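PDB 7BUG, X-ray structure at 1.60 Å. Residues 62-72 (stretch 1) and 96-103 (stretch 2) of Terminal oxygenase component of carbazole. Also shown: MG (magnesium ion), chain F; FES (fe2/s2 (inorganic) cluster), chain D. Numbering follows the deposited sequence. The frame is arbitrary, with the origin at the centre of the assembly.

Stretch 1, residues 62-72: LYCLKDRCLHR
Stretch 2, residues 96-103: TYRWEDGV

The centre of the contact is Leu 65, an extended strand residue (phi/psi -119/145) whose CA-to-CB bond points toward stretch 2. With chi1 at -85° and chi2 at 171°, its CD1 lies over one face of the Trp 99 indole: CD1 is 3.9 Å from the centroid of the six-membered ring, only 22° off the ring normal, and 3.6 Å from Trp 99 CE3. That geometry defines a CH-pi contact. The same methyl reaches Tyr 97 CB at 4.5 Å, while Leu 65 CD2 packs 3.7 Å from Gly 102 CA. A branched aliphatic side chain suits this site because its two methyls can meet an aromatic face and a bare backbone at once. Gly 102 has phi/psi 72/7, a positive phi that by itself favours glycine, and an ideal CB there would sit 3.6 Å from Leu 65 CD2.

Trp 99 presents its ring from a sideways CA-to-CB bond, with chi1 -71° (m) and chi2 97°, just past the end of strand 96-98; its own backbone is at -59/-39. The CA paths of 62-66 and 96-98 run in roughly opposite senses. The register is set here: Tyr 63 and Trp 99 have the nearest CA atoms across the stretches, 6.0 Å apart, and Tyr 63 CB meets Trp 99 CB at 3.9 Å. Tyr 63 (-136/149) is also directed toward stretch 2, as expected for alternate residues of strand 62-66, whereas Cys 64, between Tyr 63 and Leu 65, points away. The m rotamer of Tyr 63 (chi1 -63°, chi2 87°) places its ring obliquely to the turn, with Tyr 63 CD2 3.7 Å from Trp 99 O and Tyr 63 CE2 3.8 Å from Glu 100 CA. In all, 482 Å² is buried, summed over both sides, with Trp 99, Leu 65 and Tyr 97 each covered by more than 90 Å².

Beyond Leu 65, the chain leaves the strand and brings Cys 69 and Leu 70 to the end of Tyr 97. Tyr 97 (-120/141, chi1 -53°, chi2 -89°) points toward stretch 1, and its OH accepts the one hydrogen bond across the stretches, from Leu 70 N, at 3.1 Å and an N-H...O angle of 151°. Leu 70 CD1 packs 3.9 Å from Tyr 97 CE1, near the ring plane. Cys 69 SG is 3.1 Å from Tyr 97 OH and lies at the ring edge, 86° off the normal. Cys 69 SG also binds FE1 of the cluster at 2.4 Å and accepts a hydrogen bond from His 71 N at 3.6 Å; His 71 ND1 binds FE2 at 2.1 Å.

The turn of stretch 2 is held by Gly 102 N to Arg 98 O (2.8 Å) and Arg 98 N to Val 103 O (2.9 Å). A salt bridge, Arg 98 NH2 to Asp 101 OD2 at 2.9 Å, braces it further. At the outer edge, Glu 100 O binds magnesium at 2.1 Å alongside five waters; water 1 donates to Trp 99 O across 2.8 Å.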

ATOM      1  N   LEU A  62     -10.105 -36.279   3.676  1.00 14.25           N
ATOM      2  CA  LEU A  62      -9.460 -34.945   3.670  1.00 13.92           C
ATOM      3  C   LEU A  62      -8.531 -34.764   4.870  1.00 13.16           C
ATOM      4  O   LEU A  62      -8.756 -35.248   5.998  1.00 14.09           O
ATOM      5  CB  LEU A  62     -10.540 -33.867   3.645  1.00 14.70           C
ATOM      6  CG  LEU A  62     -11.405 -33.808   2.404  1.00 16.79           C
ATOM      7  CD1 LEU A  62     -12.365 -32.634   2.508  1.00 19.76           C
ATOM      8  CD2 LEU A  62     -10.606 -33.716   1.145  1.00 17.22           C
ATOM      9  N   TYR A  63      -7.420 -34.055   4.603  1.00 12.64           N
ATOM     10  CA  TYR A  63      -6.425 -33.731   5.634  1.00 12.81           C
ATOM     11  C   TYR A  63      -6.035 -32.259   5.459  1.00 11.86           C
ATOM     12  O   TYR A  63      -6.073 -31.765   4.306  1.00 13.27           O
ATOM     13  CB  TYR A  63      -5.179 -34.589   5.451  1.00 11.70           C
ATOM     14  CG  TYR A  63      -5.407 -36.072   5.625  1.00 11.69           C
ATOM     15  CD1 TYR A  63      -5.819 -36.842   4.564  1.00 13.87           C
ATOM     16  CD2 TYR A  63      -5.258 -36.639   6.857  1.00 12.81           C
ATOM     17  CE1 TYR A  63      -6.038 -38.196   4.712  1.00 13.56           C
ATOM     18  CE2 TYR A  63      -5.433 -38.016   7.025  1.00 14.99           C
ATOM     19  CZ  TYR A  63      -5.817 -38.781   5.945  1.00 15.29           C
ATOM     20  OH  TYR A  63      -6.013 -40.136   6.158  1.00 15.92           O
ATOM     21  N   CYS A  64      -5.689 -31.605   6.557  1.00 11.29           N
ATOM     22  CA  CYS A  64      -5.344 -30.170   6.546  1.00 11.81           C
ATOM     23  C   CYS A  64      -4.052 -29.974   7.327  1.00 11.43           C
ATOM     24  O   CYS A  64      -4.025 -30.307   8.532  1.00 13.62           O
ATOM     25  CB  CYS A  64      -6.499 -29.376   7.129  1.00 11.76           C
ATOM     26  SG  CYS A  64      -6.128 -27.605   7.180  1.00 13.25           S
ATOM     27  N   LEU A  65      -3.038 -29.387   6.681  1.00 11.60           N
ATOM     28  CA  LEU A  65      -1.730 -29.012   7.261  1.00 13.40           C
ATOM     29  C   LEU A  65      -1.586 -27.515   7.137  1.00 13.08           C
ATOM     30  O   LEU A  65      -2.073 -26.940   6.160  1.00 12.58           O
ATOM     31  CB  LEU A  65      -0.581 -29.633   6.464  1.00 16.11           C
ATOM     32  CG  LEU A  65      -0.168 -31.042   6.799  1.00 20.91           C
ATOM     33  CD1 LEU A  65       0.818 -31.513   5.755  1.00 19.71           C
ATOM     34  CD2 LEU A  65       0.459 -31.094   8.195  1.00 19.92           C
ATOM     35  N   LYS A  66      -0.956 -26.907   8.108  1.00 11.77           N
ATOM     36  CA  LYS A  66      -0.582 -25.484   7.942  1.00 11.86           C
ATOM     37  C   LYS A  66       0.366 -25.385   6.748  1.00 11.54           C
ATOM     38  O   LYS A  66       1.354 -26.085   6.684  1.00 10.45           O
ATOM     39  CB  LYS A  66      -0.032 -24.895   9.228  1.00 13.37           C
ATOM     40  CG  LYS A  66       0.441 -23.456   9.044  1.00 16.30           C
ATOM     41  CD  LYS A  66       0.629 -22.819  10.411  1.00 18.55           C
ATOM     42  CE  LYS A  66      -0.672 -22.538  11.112  1.00 21.03           C
ATOM     43  NZ  LYS A  66      -0.506 -21.568  12.201  1.00 22.40           N
ATOM     44  N   ASP A  67       0.112 -24.434   5.869  1.00 10.07           N
ATOM     45  CA  ASP A  67       0.954 -24.200   4.680  1.00 10.50           C
ATOM     46  C   ASP A  67       2.107 -23.274   5.051  1.00  9.74           C
ATOM     47  O   ASP A  67       2.161 -22.126   4.587  1.00  9.93           O
ATOM     48  CB  ASP A  67       0.078 -23.646   3.576  1.00 10.31           C
ATOM     49  CG  ASP A  67       0.776 -23.502   2.224  1.00 10.45           C
ATOM     50  OD1 ASP A  67       1.841 -24.130   2.006  1.00 11.42           O
ATOM     51  OD2 ASP A  67       0.176 -22.815   1.360  1.00 11.07           O
ATOM     52  N   ARG A  68       2.986 -23.726   5.935  1.00  9.87           N
ATOM     53  CA  ARG A  68       4.119 -22.897   6.441  1.00 10.90           C
ATOM     54  C   ARG A  68       5.138 -23.890   6.974  1.00 11.09           C
ATOM     55  O   ARG A  68       4.889 -24.493   8.052  1.00 11.02           O
ATOM     56  CB  ARG A  68       3.724 -21.889   7.499  1.00 12.14           C
ATOM     57  CG  ARG A  68       4.881 -20.961   7.851  1.00 14.60           C
ATOM     58  CD  ARG A  68       4.566 -19.845   8.833  1.00 16.00           C
ATOM     59  NE  ARG A  68       4.204 -20.502  10.053  1.00 18.50           N
ATOM     60  CZ  ARG A  68       3.421 -20.001  11.006  1.00 19.03           C
ATOM     61  NH1 ARG A  68       2.974 -18.765  10.934  1.00 20.72           N
ATOM     62  NH2 ARG A  68       3.095 -20.746  12.026  1.00 23.03           N
ATOM     63  N   CYS A  69       6.214 -24.127   6.231  1.00  9.34           N
ATOM     64  CA  CYS A  69       7.274 -25.051   6.663  1.00  9.21           C
ATOM     65  C   CYS A  69       7.821 -24.632   8.047  1.00  9.49           C
ATOM     66  O   CYS A  69       8.048 -23.443   8.280  1.00  9.67           O
ATOM     67  CB  CYS A  69       8.366 -25.138   5.618  1.00  8.80           C
ATOM     68  SG  CYS A  69       9.547 -26.457   5.988  1.00  9.62           S
ATOM     69  N   LEU A  70       8.096 -25.600   8.915  1.00  8.86           N
ATOM     70  CA  LEU A  70       8.719 -25.343  10.247  1.00  9.43           C
ATOM     71  C   LEU A  70      10.121 -24.759  10.125  1.00 10.01           C
ATOM     72  O   LEU A  70      10.604 -24.130  11.065  1.00 10.93           O
ATOM     73  CB  LEU A  70       8.800 -26.661  11.007  1.00 10.17           C
ATOM     74  CG  LEU A  70       7.482 -27.266  11.422  1.00 11.12           C
ATOM     75  CD1 LEU A  70       7.724 -28.554  12.223  1.00 12.53           C
ATOM     76  CD2 LEU A  70       6.578 -26.306  12.161  1.00 12.23           C
ATOM     77  N   HIS A  71      10.821 -25.027   9.034  1.00  8.86           N
ATOM     78  CA  HIS A  71      12.256 -24.712   8.892  1.00  9.43           C
ATOM     79  C   HIS A  71      12.434 -23.197   8.625  1.00 10.44           C
ATOM     80  O   HIS A  71      12.831 -22.450   9.530  1.00 11.28           O
ATOM     81  CB  HIS A  71      12.824 -25.635   7.800  1.00 10.13           C
ATOM     82  CG  HIS A  71      14.242 -25.404   7.518  1.00  9.64           C
ATOM     83  ND1 HIS A  71      14.725 -25.503   6.227  1.00  9.51           N
ATOM     84  CD2 HIS A  71      15.268 -25.080   8.331  1.00  9.54           C
ATOM     85  CE1 HIS A  71      16.028 -25.272   6.246  1.00  9.26           C
ATOM     86  NE2 HIS A  71      16.394 -25.021   7.579  1.00  8.57           N
ATOM     87  N   ARG A  72      12.168 -22.757   7.390  1.00 10.39           N
ATOM     88  CA  ARG A  72      12.363 -21.332   6.993  1.00  9.84           C
ATOM     89  C   ARG A  72      11.025 -20.659   6.686  1.00  9.76           C
ATOM     90  O   ARG A  72      11.013 -19.534   6.145  1.00 11.06           O
ATOM     91  CB  ARG A  72      13.369 -21.208   5.842  1.00 10.92           C
ATOM     92  CG  ARG A  72      14.724 -21.848   6.124  1.00 11.14           C
ATOM     93  CD  ARG A  72      15.501 -21.356   7.333  1.00 11.23           C
ATOM     94  NE  ARG A  72      15.686 -19.908   7.276  1.00 13.07           N
ATOM     95  CZ  ARG A  72      16.636 -19.270   6.619  1.00 13.57           C
ATOM     96  NH1 ARG A  72      17.593 -19.948   6.021  1.00 15.78           N
ATOM     97  NH2 ARG A  72      16.642 -17.958   6.639  1.00 15.18           N
ATOM     98  N   THR A  96       9.923 -33.421   5.336  1.00  9.77           N
ATOM     99  CA  THR A  96       8.775 -34.220   4.905  1.00 10.41           C
ATOM    100  C   THR A  96       7.840 -34.477   6.087  1.00 10.69           C
ATOM    101  O   THR A  96       8.302 -34.974   7.150  1.00 10.66           O
ATOM    102  CB  THR A  96       9.283 -35.531   4.307  1.00 10.51           C
ATOM    103  OG1 THR A  96      10.083 -35.177   3.170  1.00 11.41           O
ATOM    104  CG2 THR A  96       8.144 -36.432   3.882  1.00 12.24           C
ATOM    105  N   TYR A  97       6.556 -34.196   5.877  1.00 10.90           N
ATOM    106  CA  TYR A  97       5.517 -34.231   6.921  1.00 10.49           C
ATOM    107  C   TYR A  97       4.437 -35.249   6.560  1.00 10.94           C
ATOM    108  O   TYR A  97       4.041 -35.388   5.410  1.00 11.70           O
ATOM    109  CB  TYR A  97       4.897 -32.852   7.078  1.00 11.21           C
ATOM    110  CG  TYR A  97       5.913 -31.758   7.318  1.00 10.86           C
ATOM    111  CD1 TYR A  97       6.297 -31.437   8.611  1.00 11.37           C
ATOM    112  CD2 TYR A  97       6.375 -30.970   6.280  1.00 10.28           C
ATOM    113  CE1 TYR A  97       7.162 -30.395   8.867  1.00 10.75           C
ATOM    114  CE2 TYR A  97       7.262 -29.936   6.514  1.00 10.33           C
ATOM    115  CZ  TYR A  97       7.646 -29.639   7.814  1.00 10.88           C
ATOM    116  OH  TYR A  97       8.456 -28.542   7.994  1.00 10.92           O
ATOM    117  N   ARG A  98       3.955 -35.952   7.573  1.00 12.29           N
ATOM    118  CA  ARG A  98       2.748 -36.792   7.405  1.00 13.63           C
ATOM    119  C   ARG A  98       1.500 -35.921   7.396  1.00 11.98           C
ATOM    120  O   ARG A  98       1.322 -35.143   8.321  1.00 12.01           O
ATOM    121  CB  ARG A  98       2.697 -37.834   8.514  1.00 15.36           C
ATOM    122  CG  ARG A  98       3.882 -38.785   8.475  1.00 18.12           C
ATOM    123  CD  ARG A  98       3.491 -40.021   9.268  1.00 22.95           C
ATOM    124  NE  ARG A  98       3.452 -39.726  10.664  1.00 22.14           N
ATOM    125  CZ  ARG A  98       4.309 -40.181  11.583  1.00 29.00           C
ATOM    126  NH1 ARG A  98       5.337 -40.950  11.236  1.00 32.90           N
ATOM    127  NH2 ARG A  98       4.130 -39.868  12.855  1.00 26.11           N
ATOM    128  N   TRP A  99       0.610 -36.105   6.429  1.00 11.78           N
ATOM    129  CA  TRP A  99      -0.698 -35.435   6.435  1.00 12.12           C
ATOM    130  C   TRP A  99      -1.464 -35.808   7.700  1.00 13.17           C
ATOM    131  O   TRP A  99      -2.227 -34.985   8.186  1.00 13.00           O
ATOM    132  CB  TRP A  99      -1.477 -35.794   5.178  1.00 13.53           C
ATOM    133  CG  TRP A  99      -0.940 -35.188   3.928  1.00 13.45           C
ATOM    134  CD1 TRP A  99      -0.108 -35.744   2.990  1.00 12.76           C
ATOM    135  CD2 TRP A  99      -1.224 -33.841   3.476  1.00 12.38           C
ATOM    136  NE1 TRP A  99       0.128 -34.847   1.986  1.00 13.75           N
ATOM    137  CE2 TRP A  99      -0.571 -33.685   2.243  1.00 12.06           C
ATOM    138  CE3 TRP A  99      -2.007 -32.791   3.957  1.00 11.89           C
ATOM    139  CZ2 TRP A  99      -0.586 -32.485   1.525  1.00 13.43           C
ATOM    140  CZ3 TRP A  99      -2.064 -31.617   3.220  1.00 13.34           C
ATOM    141  CH2 TRP A  99      -1.430 -31.496   1.988  1.00 12.95           C
ATOM    142  N   GLU A 100      -1.388 -37.064   8.164  1.00 13.38           N
ATOM    143  CA  GLU A 100      -2.349 -37.526   9.198  1.00 15.59           C
ATOM    144  C   GLU A 100      -2.076 -36.852  10.541  1.00 14.64           C
ATOM    145  O   GLU A 100      -3.058 -36.601  11.274  1.00 14.65           O
ATOM    146  CB  GLU A 100      -2.249 -39.055   9.337  1.00 18.96           C
ATOM    147  CG  GLU A 100      -3.355 -39.614  10.192  1.00 23.38           C
ATOM    148  CD  GLU A 100      -3.030 -39.584  11.663  1.00 30.89           C
ATOM    149  OE1 GLU A 100      -1.813 -39.738  11.998  1.00 33.50           O
ATOM    150  OE2 GLU A 100      -3.984 -39.439  12.467  1.00 34.84           O
ATOM    151  N   ASP A 101      -0.831 -36.533  10.905  1.00 13.19           N
ATOM    152  CA  ASP A 101      -0.545 -35.978  12.236  1.00 14.41           C
ATOM    153  C   ASP A 101       0.465 -34.822  12.206  1.00 13.11           C
ATOM    154  O   ASP A 101       0.821 -34.299  13.292  1.00 14.09           O
ATOM    155  CB  ASP A 101      -0.033 -37.052  13.191  1.00 16.96           C
ATOM    156  CG  ASP A 101       1.157 -37.826  12.694  1.00 20.20           C
ATOM    157  OD1 ASP A 101       1.851 -37.386  11.754  1.00 16.78           O
ATOM    158  OD2 ASP A 101       1.436 -38.891  13.317  1.00 22.02           O
ATOM    159  N   GLY A 102       0.922 -34.448  11.024  1.00 13.06           N
ATOM    160  CA  GLY A 102       1.893 -33.353  10.813  1.00 12.35           C
ATOM    161  C   GLY A 102       3.309 -33.654  11.248  1.00 12.58           C
ATOM    162  O   GLY A 102       4.175 -32.782  11.213  1.00 13.02           O
ATOM    163  N   VAL A 103       3.603 -34.881  11.649  1.00 12.88           N
ATOM    164  CA  VAL A 103       4.941 -35.196  12.188  1.00 13.64           C
ATOM    165  C   VAL A 103       5.971 -35.113  11.079  1.00 11.97           C
ATOM    166  O   VAL A 103       5.713 -35.556   9.901  1.00 12.22           O
ATOM    167  CB  VAL A 103       4.937 -36.588  12.855  1.00 15.20           C
ATOM    168  CG1 VAL A 103       6.348 -37.055  13.170  1.00 15.92           C
ATOM    169  CG2 VAL A 103       4.061 -36.576  14.102  1.00 16.68           C
TER
HETATM  170 MG    MG F 403      -4.820 -35.541  11.656  1.00 18.82          MG
HETATM  171 FE1  FES D 401      10.942 -26.174   4.094  1.00  9.48          FE
HETATM  172 FE2  FES D 401      13.578 -25.709   4.491  1.00  9.30          FE
HETATM  173  S1  FES D 401      12.555 -27.684   4.223  1.00  9.72           S
HETATM  174  S2  FES D 401      11.949 -24.178   4.311  1.00  9.45           S
HETATM  175  O   HOH W   1      -4.149 -34.243  10.042  1.00 14.95           O
HETATM  176  O   HOH W   2      -5.149 -37.060  13.122  1.00 19.75           O
HETATM  177  O   HOH W   3      -5.960 -36.557  10.276  1.00 17.11           O
HETATM  178  O   HOH W   4      -6.388 -34.252  12.043  1.00 18.41           O
HETATM  179  O   HOH W   5      -3.630 -34.496  13.069  1.00 20.11           O